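Long-range contacts in putative cell adhesion protein (Bacteroides fragilis, PDB 4H40), which probably serves as a fimbrillin-like subunit of bacterial surface pili, with a putative role in cell adhesion: residues G22-I27 / P176-T181; F117-P122 / L141-R146; A182-T187 / L289-G294; I134-Y139 / G256-D261. All blocks are in the same frame, centred on the assembly; numbering follows the deposited sequence.

Interaction 1. Residues G22-I27 / P176-T181; sequences GYYPSI and PIINQT
A short parallel bridge between Y23 and I177 lays the chain at 22-27 along the beginning of the long strand 177-190. Both polar backbone atoms of I177 take part. I177 N donates to G22 O over 3.1 Å, and I177 O accepts from Y24 N at 2.9 Å, so the two bonds straddle Y23 in the usual parallel pattern. I177 O is also approached by Y23 CA at 3.2 Å, a CA-H...O contact.

Y23 and I177 share one face, where Y23 CB rests 4.0 Å from I177 CG1; the phenol then turns away and its OH is hydrogen-bonded to E52. In this fimbrillin-like fold strand 177-190 also pairs, antiparallel, with 141-142, and L141 touches both Y23 and I177.

The other face belongs to Y24 and I178. The Y24 ring runs beside P176, both side chains pointing the same way, with CE2 3.5 Å from P176 CG. Y24 CG is anti to its own carbonyl carbon (chi1 -73°), which starts the ring on its way to P176; Y24 CB meets I178 CD1 at 3.8 Å.

Beyond this point the chains part, and water replaces direct bonding. One molecule donates to Y24 O and accepts from both N179 N, at 3.1 Å, and N179 ND2. A second lies between S26 OG and T181 O, donating to the latter at 2.7 Å; S26 OG also bonds to S296.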
loop_
_atom_site.group_PDB
_atom_site.type_symbol
_atom_site.label_atom_id
_atom_site.label_comp_id
_atom_site.label_asym_id
_atom_site.label_seq_id
_atom_site.Cartn_x
_atom_site.Cartn_y
_atom_site.Cartn_z
ATOM N N GLY B 22 29.185 -19.192 2.752
ATOM C CA GLY B 22 28.210 -18.456 1.963
ATOM C C GLY B 22 27.332 -17.531 2.774
ATOM O O GLY B 22 27.668 -17.176 3.908
ATOM N N TYR B 23 26.222 -17.095 2.176
ATOM C CA TYR B 23 25.294 -16.244 2.893
ATOM C C TYR B 23 23.851 -16.512 2.464
ATOM O O TYR B 23 23.596 -17.031 1.376
ATOM C CB TYR B 23 25.650 -14.747 2.758
ATOM C CG TYR B 23 25.277 -14.095 1.444
ATOM C CD1 TYR B 23 26.111 -14.187 0.337
ATOM C CD2 TYR B 23 24.151 -13.294 1.342
ATOM C CE1 TYR B 23 25.824 -13.509 -0.848
ATOM C CE2 TYR B 23 23.838 -12.628 0.157
ATOM C CZ TYR B 23 24.670 -12.750 -0.945
ATOM O OH TYR B 23 24.356 -12.094 -2.118
ATOM N N TYR B 24 22.915 -16.189 3.367
ATOM C CA TYR B 24 21.498 -16.250 3.092
ATOM C C TYR B 24 21.108 -14.865 2.625
ATOM O O TYR B 24 21.269 -13.895 3.389
ATOM C CB TYR B 24 20.700 -16.676 4.328
ATOM C CG TYR B 24 20.844 -18.129 4.695
ATOM C CD1 TYR B 24 20.117 -19.111 4.028
ATOM C CD2 TYR B 24 21.663 -18.522 5.753
ATOM C CE1 TYR B 24 20.212 -20.449 4.389
ATOM C CE2 TYR B 24 21.771 -19.861 6.121
ATOM C CZ TYR B 24 21.049 -20.824 5.428
ATOM O OH TYR B 24 21.142 -22.151 5.779
ATOM N N PRO B 25 20.713 -14.709 1.345
ATOM C CA PRO B 25 20.364 -13.366 0.856
ATOM C C PRO B 25 19.038 -12.867 1.422
ATOM O O PRO B 25 18.196 -13.645 1.879
ATOM C CB PRO B 25 20.272 -13.576 -0.656
ATOM C CG PRO B 25 19.850 -14.988 -0.791
ATOM C CD PRO B 25 20.528 -15.730 0.294
ATOM N N SER B 26 18.847 -11.571 1.355
ATOM C CA SER B 26 17.631 -10.902 1.789
ATOM C C SER B 26 16.412 -11.385 0.954
ATOM O O SER B 26 16.552 -11.545 -0.264
ATOM C CB SER B 26 17.831 -9.402 1.632
ATOM O OG SER B 26 16.664 -8.722 2.044
ATOM N N ILE B 27 15.248 -11.640 1.605
ATOM C CA ILE B 27 14.008 -12.082 0.942
ATOM C C ILE B 27 12.827 -11.198 1.356
ATOM O O ILE B 27 12.930 -10.416 2.294
ATOM C CB ILE B 27 13.673 -13.583 1.201
ATOM C CG1 ILE B 27 13.514 -13.909 2.699
ATOM C CG2 ILE B 27 14.624 -14.543 0.476
ATOM C CD1 ILE B 27 12.214 -14.703 3.010
ATOM N N PRO B 176 27.181 -20.336 7.247
ATOM C CA PRO B 176 26.700 -19.227 6.414
ATOM C C PRO B 176 26.333 -18.013 7.292
ATOM O O PRO B 176 26.088 -18.159 8.494
ATOM C CB PRO B 176 25.488 -19.811 5.686
ATOM C CG PRO B 176 25.043 -20.960 6.512
ATOM C CD PRO B 176 26.233 -21.474 7.257
ATOM N N ILE B 177 26.373 -16.802 6.704
ATOM C CA ILE B 177 26.041 -15.564 7.409
ATOM C C ILE B 177 24.735 -14.992 6.807
ATOM O O ILE B 177 24.267 -15.446 5.774
ATOM C CB ILE B 177 27.239 -14.569 7.456
ATOM C CG1 ILE B 177 27.776 -14.199 6.044
ATOM C CG2 ILE B 177 28.352 -15.108 8.379
ATOM C CD1 ILE B 177 29.077 -13.299 6.020
ATOM N N ILE B 178 24.107 -14.068 7.492
ATOM C CA ILE B 178 22.805 -13.529 7.108
ATOM C C ILE B 178 22.782 -12.057 7.472
ATOM O O ILE B 178 23.578 -11.612 8.314
ATOM C CB ILE B 178 21.692 -14.379 7.814
ATOM C CG1 ILE B 178 20.264 -14.066 7.321
ATOM C CG2 ILE B 178 21.836 -14.409 9.351
ATOM C CD1 ILE B 178 19.288 -15.165 7.509
ATOM N N ASN B 179 21.901 -11.300 6.813
ATOM C CA ASN B 179 21.735 -9.848 6.952
ATOM C C ASN B 179 21.224 -9.415 8.308
ATOM O O ASN B 179 20.247 -9.966 8.828
ATOM C CB ASN B 179 20.783 -9.326 5.890
ATOM C CG ASN B 179 21.445 -9.161 4.568
ATOM O OD1 ASN B 179 22.257 -8.246 4.371
ATOM N ND2 ASN B 179 21.164 -10.092 3.677
ATOM N N GLN B 180 21.850 -8.359 8.825
ATOM C CA GLN B 180 21.511 -7.763 10.111
ATOM C C GLN B 180 20.601 -6.578 9.947
ATOM O O GLN B 180 19.969 -6.163 10.918
ATOM C CB GLN B 180 22.790 -7.364 10.874
ATOM C CG GLN B 180 23.696 -8.559 11.208
ATOM C CD GLN B 180 22.944 -9.706 11.839
ATOM O OE1 GLN B 180 22.478 -9.628 12.977
ATOM N NE2 GLN B 180 22.731 -10.761 11.079
ATOM N N THR B 181 20.486 -6.077 8.716
ATOM C CA THR B 181 19.656 -4.920 8.413
ATOM C C THR B 181 18.515 -5.271 7.461
ATOM O O THR B 181 18.508 -6.330 6.828
ATOM C CB THR B 181 20.490 -3.758 7.796
ATOM O OG1 THR B 181 20.787 -4.054 6.457
ATOM C CG2 THR B 181 21.756 -3.496 8.501
HETATM O O HOH W 1 19.894 -12.160 4.603
HETATM O O HOH W 2 18.217 -7.699 4.522
#

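Interaction 2. Residues F117-P122 / L141-R146; sequences FRILSP and LATDDR
One face of the R118 guanidinium carries T143 CG2, which sits over its centre 3.7 Å above the plane; D145 comes to the edge, near that plane. The D145 carboxylate is turned 81° from the guanidinium and forms a salt bridge through OD2 to R118 NH2, although the placement of NH2 is doubtful and the exact length carries little weight. R118 also makes a cation-pi contact with W221, and D145 OD1 accepts from the backbone of M152.

T143 reaches the neighbouring strand with its other branch. OG1, anti to the carbonyl carbon (chi1 -61°), accepts from I119 N at 2.8 Å and shares a water with F117 O, while T143 N donates to I119 O over 3.1 Å.

S121 and L141 are a hydrogen-bonded antiparallel pair, S121 N to L141 O at 2.7 Å and L141 N to S121 O at 2.8 Å. L120 and A142, between these bonds and those of I119, are a non-hydrogen-bonded pair, with L120 CD2 3.9 Å from A142 CB. Where strand 141-142 has already ended, the T143 hydroxyl thus takes over in satisfying a backbone N-H of strand 113-121, while D145 may offset the R118 charge.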
loop_
_atom_site.group_PDB
_atom_site.type_symbol
_atom_site.label_atom_id
_atom_site.label_comp_id
_atom_site.label_asym_id
_atom_site.label_seq_id
_atom_site.Cartn_x
_atom_site.Cartn_y
_atom_site.Cartn_z
ATOM N N PHE B 117 33.757 -18.443 17.537
ATOM C CA PHE B 117 34.070 -17.470 16.504
ATOM C C PHE B 117 32.804 -16.932 15.856
ATOM O O PHE B 117 31.809 -17.643 15.689
ATOM C CB PHE B 117 35.088 -18.001 15.453
ATOM C CG PHE B 117 34.649 -19.180 14.617
ATOM C CD1 PHE B 117 34.830 -20.479 15.070
ATOM C CD2 PHE B 117 34.069 -18.990 13.364
ATOM C CE1 PHE B 117 34.391 -21.574 14.306
ATOM C CE2 PHE B 117 33.637 -20.087 12.594
ATOM C CZ PHE B 117 33.808 -21.372 13.069
ATOM N N ARG B 118 32.848 -15.636 15.541
ATOM C CA ARG B 118 31.781 -14.899 14.872
ATOM C C ARG B 118 32.342 -14.277 13.605
ATOM O O ARG B 118 33.562 -14.095 13.485
ATOM C CB ARG B 118 31.161 -13.827 15.786
ATOM C CG ARG B 118 30.601 -14.377 17.076
ATOM C CD ARG B 118 29.535 -13.480 17.642
ATOM N NE ARG B 118 28.478 -14.301 18.217
ATOM C CZ ARG B 118 27.185 -14.170 17.955
ATOM N NH1 ARG B 118 26.754 -13.198 17.169
ATOM N NH2 ARG B 118 26.311 -14.992 18.499
ATOM N N ILE B 119 31.455 -13.995 12.641
ATOM C CA ILE B 119 31.815 -13.409 11.349
ATOM C C ILE B 119 31.013 -12.158 11.133
ATOM O O ILE B 119 29.848 -12.088 11.529
ATOM C CB ILE B 119 31.609 -14.388 10.133
ATOM C CG1 ILE B 119 31.859 -15.886 10.443
ATOM C CG2 ILE B 119 32.310 -13.898 8.849
ATOM C CD1 ILE B 119 33.244 -16.261 10.745
ATOM N N LEU B 120 31.637 -11.197 10.452
ATOM C CA LEU B 120 31.075 -9.922 10.007
ATOM C C LEU B 120 31.506 -9.690 8.578
ATOM O O LEU B 120 32.648 -10.013 8.225
ATOM C CB LEU B 120 31.553 -8.755 10.885
ATOM C CG LEU B 120 31.185 -8.783 12.343
ATOM C CD1 LEU B 120 32.205 -8.063 13.137
ATOM C CD2 LEU B 120 29.819 -8.178 12.594
ATOM N N SER B 121 30.621 -9.117 7.763
ATOM C CA SER B 121 30.947 -8.759 6.384
ATOM C C SER B 121 30.134 -7.529 6.004
ATOM O O SER B 121 28.899 -7.585 6.088
ATOM C CB SER B 121 30.716 -9.914 5.416
ATOM O OG SER B 121 31.122 -9.536 4.112
ATOM N N PRO B 122 30.773 -6.374 5.692
ATOM C CA PRO B 122 32.229 -6.114 5.563
ATOM C C PRO B 122 33.026 -6.312 6.857
ATOM O O PRO B 122 32.449 -6.313 7.949
ATOM C CB PRO B 122 32.282 -4.639 5.129
ATOM C CG PRO B 122 30.959 -4.385 4.483
ATOM C CD PRO B 122 29.996 -5.173 5.323
ATOM N N LEU B 141 26.368 -8.409 6.872
ATOM C CA LEU B 141 26.181 -9.838 6.983
ATOM C C LEU B 141 26.957 -10.272 8.185
ATOM O O LEU B 141 28.057 -9.769 8.409
ATOM C CB LEU B 141 26.668 -10.568 5.730
ATOM C CG LEU B 141 25.918 -10.361 4.422
ATOM C CD1 LEU B 141 26.608 -11.108 3.328
ATOM C CD2 LEU B 141 24.503 -10.886 4.505
ATOM N N ALA B 142 26.389 -11.145 8.995
ATOM C CA ALA B 142 27.055 -11.586 10.212
ATOM C C ALA B 142 26.458 -12.885 10.735
ATOM O O ALA B 142 25.486 -13.417 10.184
ATOM C CB ALA B 142 26.920 -10.501 11.286
ATOM N N THR B 143 27.056 -13.378 11.812
ATOM C CA THR B 143 26.631 -14.516 12.613
ATOM C C THR B 143 25.296 -14.123 13.260
ATOM O O THR B 143 25.165 -13.006 13.771
ATOM C CB THR B 143 27.732 -14.801 13.660
ATOM O OG1 THR B 143 28.960 -15.116 12.997
ATOM C CG2 THR B 143 27.360 -15.906 14.613
ATOM N N ASP B 144 24.302 -15.002 13.212
ATOM C CA ASP B 144 23.002 -14.715 13.806
ATOM C C ASP B 144 22.581 -15.857 14.687
ATOM O O ASP B 144 22.412 -16.978 14.201
ATOM C CB ASP B 144 21.953 -14.454 12.728
ATOM C CG ASP B 144 20.917 -13.432 13.117
ATOM O OD1 ASP B 144 20.219 -13.653 14.121
ATOM O OD2 ASP B 144 20.786 -12.424 12.400
ATOM N N ASP B 145 22.399 -15.581 15.987
ATOM C CA ASP B 145 22.014 -16.611 16.943
ATOM C C ASP B 145 20.507 -16.901 16.899
ATOM O O ASP B 145 20.046 -17.846 17.548
ATOM C CB ASP B 145 22.465 -16.214 18.350
ATOM C CG ASP B 145 23.940 -16.470 18.659
ATOM O OD1 ASP B 145 24.631 -17.100 17.819
ATOM O OD2 ASP B 145 24.399 -16.055 19.759
ATOM N N ARG B 146 19.753 -16.140 16.088
ATOM C CA ARG B 146 18.310 -16.333 15.952
ATOM C C ARG B 146 17.997 -17.617 15.185
ATOM O O ARG B 146 16.925 -18.180 15.386
ATOM C CB ARG B 146 17.639 -15.120 15.275
ATOM C CG ARG B 146 17.493 -13.920 16.204
ATOM C CD ARG B 146 17.056 -12.652 15.475
ATOM N NE ARG B 146 18.152 -12.036 14.716
ATOM C CZ ARG B 146 18.160 -10.786 14.261
ATOM N NH1 ARG B 146 17.136 -9.976 14.501
ATOM N NH2 ARG B 146 19.196 -10.334 13.573
HETATM O O HOH W 3 29.868 -18.004 13.196
#

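Interaction 3. Residues A182-T187 / L289-G294; sequences ARMQFT and LYLTAG
L291 meets A182 and the selenomethionine M184, two residues of strand 177-190, with its CB and CD1, in a buried contact of the fimbrillin-like beta fold where the short strand 289-291 packs against the longer one. The two segments meet through side chains and a carbonyl, without bridging as neighbouring strands. In L291 a chi1 of -49° sets CG beside the backbone N, and an extended chi2 of 176° carries CD1 to 4.3 Å from M184 SE. That selenium is brought across by a chi2 of -172°, although the CA-CB bond of M184 does not itself point at L291. At the base of the leucine the distance is shorter, with L291 CB 4.0 Å from A182 CB.

V257 of strand 251-257 touches both A182 and L291, and I267 lies against L291 as well, which places this small cluster between several strands. Y299 touches M184, and Y297 touches L291.

The CB of T292 leads away from strand 177-190; its OG1 is hydrogen-bonded to H295. Its backbone carbonyl faces the other way: T292 O lies 3.6 Å from A182 CA in a CA-H...O contact, and 3.4 Å from the methyl carbon A182 CB.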
loop_
_atom_site.group_PDB
_atom_site.type_symbol
_atom_site.label_atom_id
_atom_site.label_comp_id
_atom_site.label_asym_id
_atom_site.label_seq_id
_atom_site.Cartn_x
_atom_site.Cartn_y
_atom_site.Cartn_z
ATOM N N ALA B 182 17.574 -4.337 7.324
ATOM C CA ALA B 182 16.513 -4.449 6.356
ATOM C C ALA B 182 17.046 -3.883 5.050
ATOM O O ALA B 182 18.099 -3.229 5.035
ATOM C CB ALA B 182 15.296 -3.665 6.836
ATOM N N ARG B 183 16.338 -4.122 3.958
ATOM C CA ARG B 183 16.690 -3.619 2.647
ATOM C C ARG B 183 15.464 -3.025 1.996
ATOM O O ARG B 183 14.385 -3.606 2.069
ATOM C CB ARG B 183 17.265 -4.747 1.790
ATOM C CG ARG B 183 17.643 -4.299 0.389
ATOM C CD ARG B 183 18.241 -5.417 -0.411
ATOM N NE ARG B 183 17.967 -5.239 -1.825
ATOM C CZ ARG B 183 18.903 -5.170 -2.761
ATOM N NH1 ARG B 183 20.189 -5.277 -2.433
ATOM N NH2 ARG B 183 18.564 -5.009 -4.035
HETATM N N MSE B 184 15.622 -1.870 1.363
HETATM C CA MSE B 184 14.559 -1.224 0.601
HETATM C C MSE B 184 15.030 -1.132 -0.836
HETATM O O MSE B 184 16.208 -0.852 -1.083
HETATM C CB MSE B 184 14.166 0.141 1.164
HETATM C CG MSE B 184 13.491 0.031 2.514
HETATM SE SE MSE B 184 12.722 1.681 3.209
HETATM C CE MSE B 184 10.967 1.509 2.443
ATOM N N GLN B 185 14.148 -1.469 -1.784
ATOM C CA GLN B 185 14.466 -1.384 -3.183
ATOM C C GLN B 185 13.342 -0.698 -3.930
ATOM O O GLN B 185 12.184 -0.981 -3.681
ATOM C CB GLN B 185 14.731 -2.762 -3.748
ATOM C CG GLN B 185 15.241 -2.687 -5.147
ATOM C CD GLN B 185 15.383 -4.035 -5.723
ATOM O OE1 GLN B 185 16.440 -4.644 -5.638
ATOM N NE2 GLN B 185 14.328 -4.513 -6.339
ATOM N N PHE B 186 13.696 0.209 -4.843
ATOM C CA PHE B 186 12.793 0.958 -5.697
ATOM C C PHE B 186 13.208 0.733 -7.158
ATOM O O PHE B 186 14.363 0.962 -7.529
ATOM C CB PHE B 186 12.796 2.458 -5.324
ATOM C CG PHE B 186 12.603 2.697 -3.833
ATOM C CD1 PHE B 186 11.328 2.767 -3.279
ATOM C CD2 PHE B 186 13.687 2.801 -2.985
ATOM C CE1 PHE B 186 11.152 2.911 -1.910
ATOM C CE2 PHE B 186 13.507 2.942 -1.606
ATOM C CZ PHE B 186 12.246 2.979 -1.078
ATOM N N THR B 187 12.273 0.173 -7.949
ATOM C CA THR B 187 12.388 0.019 -9.382
ATOM C C THR B 187 11.496 1.111 -9.948
ATOM O O THR B 187 10.299 1.144 -9.612
ATOM C CB THR B 187 12.019 -1.397 -9.844
ATOM O OG1 THR B 187 12.867 -2.353 -9.203
ATOM C CG2 THR B 187 12.124 -1.554 -11.343
ATOM N N LEU B 289 4.638 0.444 8.874
ATOM C CA LEU B 289 5.764 -0.364 8.412
ATOM C C LEU B 289 6.588 -0.990 9.570
ATOM O O LEU B 289 6.903 -0.287 10.530
ATOM C CB LEU B 289 6.677 0.500 7.520
ATOM C CG LEU B 289 6.425 0.465 5.996
ATOM C CD1 LEU B 289 7.314 1.459 5.274
ATOM C CD2 LEU B 289 6.695 -0.925 5.411
ATOM N N TYR B 290 6.919 -2.323 9.454
ATOM C CA TYR B 290 7.732 -3.133 10.377
ATOM C C TYR B 290 8.887 -3.748 9.586
ATOM O O TYR B 290 8.769 -4.832 8.981
ATOM C CB TYR B 290 6.903 -4.214 11.106
ATOM C CG TYR B 290 7.450 -4.584 12.473
ATOM C CD1 TYR B 290 7.398 -3.683 13.534
ATOM C CD2 TYR B 290 8.012 -5.838 12.709
ATOM C CE1 TYR B 290 7.912 -4.008 14.789
ATOM C CE2 TYR B 290 8.513 -6.184 13.967
ATOM C CZ TYR B 290 8.468 -5.264 15.006
ATOM O OH TYR B 290 8.969 -5.582 16.258
ATOM N N LEU B 291 9.982 -2.974 9.502
ATOM C CA LEU B 291 11.188 -3.330 8.748
ATOM C C LEU B 291 12.077 -4.159 9.655
ATOM O O LEU B 291 12.452 -3.696 10.741
ATOM C CB LEU B 291 11.882 -2.040 8.252
ATOM C CG LEU B 291 10.990 -0.970 7.532
ATOM C CD1 LEU B 291 11.788 0.298 7.173
ATOM C CD2 LEU B 291 10.361 -1.518 6.280
ATOM N N THR B 292 12.303 -5.426 9.287
ATOM C CA THR B 292 13.125 -6.323 10.108
ATOM C C THR B 292 14.368 -6.815 9.324
ATOM O O THR B 292 14.411 -6.734 8.092
ATOM C CB THR B 292 12.290 -7.492 10.656
ATOM O OG1 THR B 292 11.666 -8.202 9.588
ATOM C CG2 THR B 292 11.212 -7.039 11.581
ATOM N N ALA B 293 15.373 -7.325 10.073
ATOM C CA ALA B 293 16.644 -7.848 9.593
ATOM C C ALA B 293 16.442 -8.996 8.649
ATOM O O ALA B 293 15.689 -9.903 8.967
ATOM C CB ALA B 293 17.481 -8.309 10.771
ATOM N N GLY B 294 17.140 -8.966 7.516
ATOM C CA GLY B 294 17.114 -10.033 6.524
ATOM C C GLY B 294 15.978 -9.971 5.528
ATOM O O GLY B 294 15.855 -10.876 4.709
#

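Interaction 4. Residues I134-Y139 / G256-D261; sequences IGNGEY and GVLPTD
Two hydrogen bonds join N136 and G137 to L258 and to G256, the latter at the end of strand 251-257 and the former just beyond it. L258 N donates to N136 OD1 over 2.9 Å in a nearly straight line, 174° at the hydrogen, and lies nearly along the C=O axis of the amide. One residue on, G137 N reaches G256 O at 2.8 Å, from above the carbonyl plane. The N136 amide is fixed at its other end too, since ND2 donates to Q210 O. A water donates to L258 O at 2.7 Å and, weakly, to N136 OD1.

Apolar contacts gather on L258, whose CD2 and CG lie against the loop. L258 and I134 slide past each other in opposite directions, L258 CD2 lying 3.9 Å from I134 CG1. The same methyl also touches G135 O at 3.4 Å, while the N136 side chain crosses the leucine at about a right angle.

Around G256, which has no side chain, the loop closes in: E138 O is 3.6 Å from G256 CA, and Y139 CE1 comes within 3.5 Å of the same atom. Y139 OH is held by H254 of the same strand.

Within the loop, E138 OE2 accepts from G135 N, and E138 OE1 forms a salt bridge with K124. The result is an irregular loop between strands 113-121 and 141-142, docked where strand 251-257 gives way to the L258-P259 link leading into strand 260-262 of this fimbrillin-like beta fold.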
loop_
_atom_site.group_PDB
_atom_site.type_symbol
_atom_site.label_atom_id
_atom_site.label_comp_id
_atom_site.label_asym_id
_atom_site.label_seq_id
_atom_site.Cartn_x
_atom_site.Cartn_y
_atom_site.Cartn_z
ATOM N N ILE B 134 26.981 0.572 13.114
ATOM C CA ILE B 134 26.196 0.399 11.886
ATOM C C ILE B 134 25.033 1.375 11.879
ATOM O O ILE B 134 24.268 1.428 12.846
ATOM C CB ILE B 134 25.751 -1.080 11.631
ATOM C CG1 ILE B 134 24.746 -1.178 10.479
ATOM C CG2 ILE B 134 25.221 -1.776 12.878
ATOM C CD1 ILE B 134 25.030 -2.211 9.519
ATOM N N GLY B 135 24.929 2.133 10.785
ATOM C CA GLY B 135 23.866 3.105 10.543
ATOM C C GLY B 135 22.957 2.695 9.396
ATOM O O GLY B 135 22.849 1.510 9.064
ATOM N N ASN B 136 22.283 3.672 8.802
ATOM C CA ASN B 136 21.419 3.463 7.660
ATOM C C ASN B 136 22.247 3.642 6.418
ATOM O O ASN B 136 23.297 4.308 6.479
ATOM C CB ASN B 136 20.217 4.404 7.687
ATOM C CG ASN B 136 19.279 4.121 8.829
ATOM O OD1 ASN B 136 18.723 3.014 8.943
ATOM N ND2 ASN B 136 19.077 5.128 9.697
ATOM N N GLY B 137 21.817 3.002 5.322
ATOM C CA GLY B 137 22.540 3.082 4.065
ATOM C C GLY B 137 23.731 2.153 3.999
ATOM O O GLY B 137 24.734 2.470 3.346
ATOM N N GLU B 138 23.621 0.996 4.668
ATOM C CA GLU B 138 24.652 -0.029 4.644
ATOM C C GLU B 138 24.114 -1.415 4.962
ATOM O O GLU B 138 23.125 -1.558 5.677
ATOM C CB GLU B 138 25.813 0.313 5.575
ATOM C CG GLU B 138 25.471 0.340 7.045
ATOM C CD GLU B 138 26.663 0.759 7.872
ATOM O OE1 GLU B 138 27.651 -0.008 7.881
ATOM O OE2 GLU B 138 26.648 1.884 8.428
ATOM N N TYR B 139 24.774 -2.435 4.398
ATOM C CA TYR B 139 24.450 -3.836 4.648
ATOM C C TYR B 139 25.504 -4.430 5.524
ATOM O O TYR B 139 26.658 -4.031 5.424
ATOM C CB TYR B 139 24.332 -4.647 3.345
ATOM C CG TYR B 139 23.300 -4.122 2.390
ATOM C CD1 TYR B 139 21.943 -4.187 2.693
ATOM C CD2 TYR B 139 23.671 -3.554 1.176
ATOM C CE1 TYR B 139 20.983 -3.694 1.812
ATOM C CE2 TYR B 139 22.711 -3.094 0.267
ATOM C CZ TYR B 139 21.373 -3.145 0.603
ATOM O OH TYR B 139 20.444 -2.643 -0.261
ATOM N N GLY B 256 20.301 -0.217 2.522
ATOM C CA GLY B 256 20.084 -0.889 3.784
ATOM C C GLY B 256 19.424 0.099 4.711
ATOM O O GLY B 256 19.692 1.304 4.625
ATOM N N VAL B 257 18.541 -0.391 5.570
ATOM C CA VAL B 257 17.899 0.415 6.598
ATOM C C VAL B 257 17.905 -0.429 7.866
ATOM O O VAL B 257 17.771 -1.650 7.802
ATOM C CB VAL B 257 16.491 1.011 6.249
ATOM C CG1 VAL B 257 16.584 2.000 5.094
ATOM C CG2 VAL B 257 15.473 -0.064 5.932
ATOM N N LEU B 258 18.121 0.204 8.997
ATOM C CA LEU B 258 18.152 -0.515 10.258
ATOM C C LEU B 258 16.756 -0.996 10.624
ATOM O O LEU B 258 15.811 -0.256 10.329
ATOM C CB LEU B 258 18.680 0.398 11.379
ATOM C CG LEU B 258 20.106 0.899 11.291
ATOM C CD1 LEU B 258 20.349 1.914 12.400
ATOM C CD2 LEU B 258 21.098 -0.239 11.411
ATOM N N PRO B 259 16.590 -2.172 11.312
ATOM C CA PRO B 259 15.242 -2.583 11.731
ATOM C C PRO B 259 14.563 -1.455 12.502
ATOM O O PRO B 259 15.166 -0.868 13.413
ATOM C CB PRO B 259 15.504 -3.814 12.596
ATOM C CG PRO B 259 16.774 -4.376 12.041
ATOM C CD PRO B 259 17.599 -3.166 11.737
ATOM N N THR B 260 13.364 -1.060 12.030
ATOM C CA THR B 260 12.604 0.033 12.618
ATOM C C THR B 260 11.113 -0.226 12.584
ATOM O O THR B 260 10.578 -0.737 11.606
ATOM C CB THR B 260 12.956 1.399 11.981
ATOM O OG1 THR B 260 12.385 2.440 12.783
ATOM C CG2 THR B 260 12.502 1.544 10.551
ATOM N N ASP B 261 10.461 0.155 13.693
ATOM C CA ASP B 261 9.018 0.102 13.926
ATOM C C ASP B 261 8.409 1.479 13.626
ATOM O O ASP B 261 8.588 2.427 14.400
ATOM C CB ASP B 261 8.711 -0.329 15.389
ATOM C CG ASP B 261 7.240 -0.293 15.779
ATOM O OD1 ASP B 261 6.373 -0.412 14.870
ATOM O OD2 ASP B 261 6.949 -0.155 16.992
HETATM O O HOH W 4 15.613 2.391 10.048
#

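Strand 177-190 runs through the set: its beginning serves interaction 1, its continuation interaction 3, and its neighbours 141-142 and 251-257 belong to interactions 2 and 4. Direct bonds join them, I178 O to A142 N between interactions 1 and 2, and A182 N to V257 O between 3 and 4. Interactions 2 and 3 are buried, yet differ sharply: the first combines antiparallel backbone pairing with a charged pair, whereas the second is almost wholly apolar. Interactions 1 and 4 are only partly buried. Waters appear in interactions 1, 2 and 4, and none is found in interaction 3. Parallel strand pairing marks interaction 1; in interaction 4 an asparagine amide does comparable work from a loop.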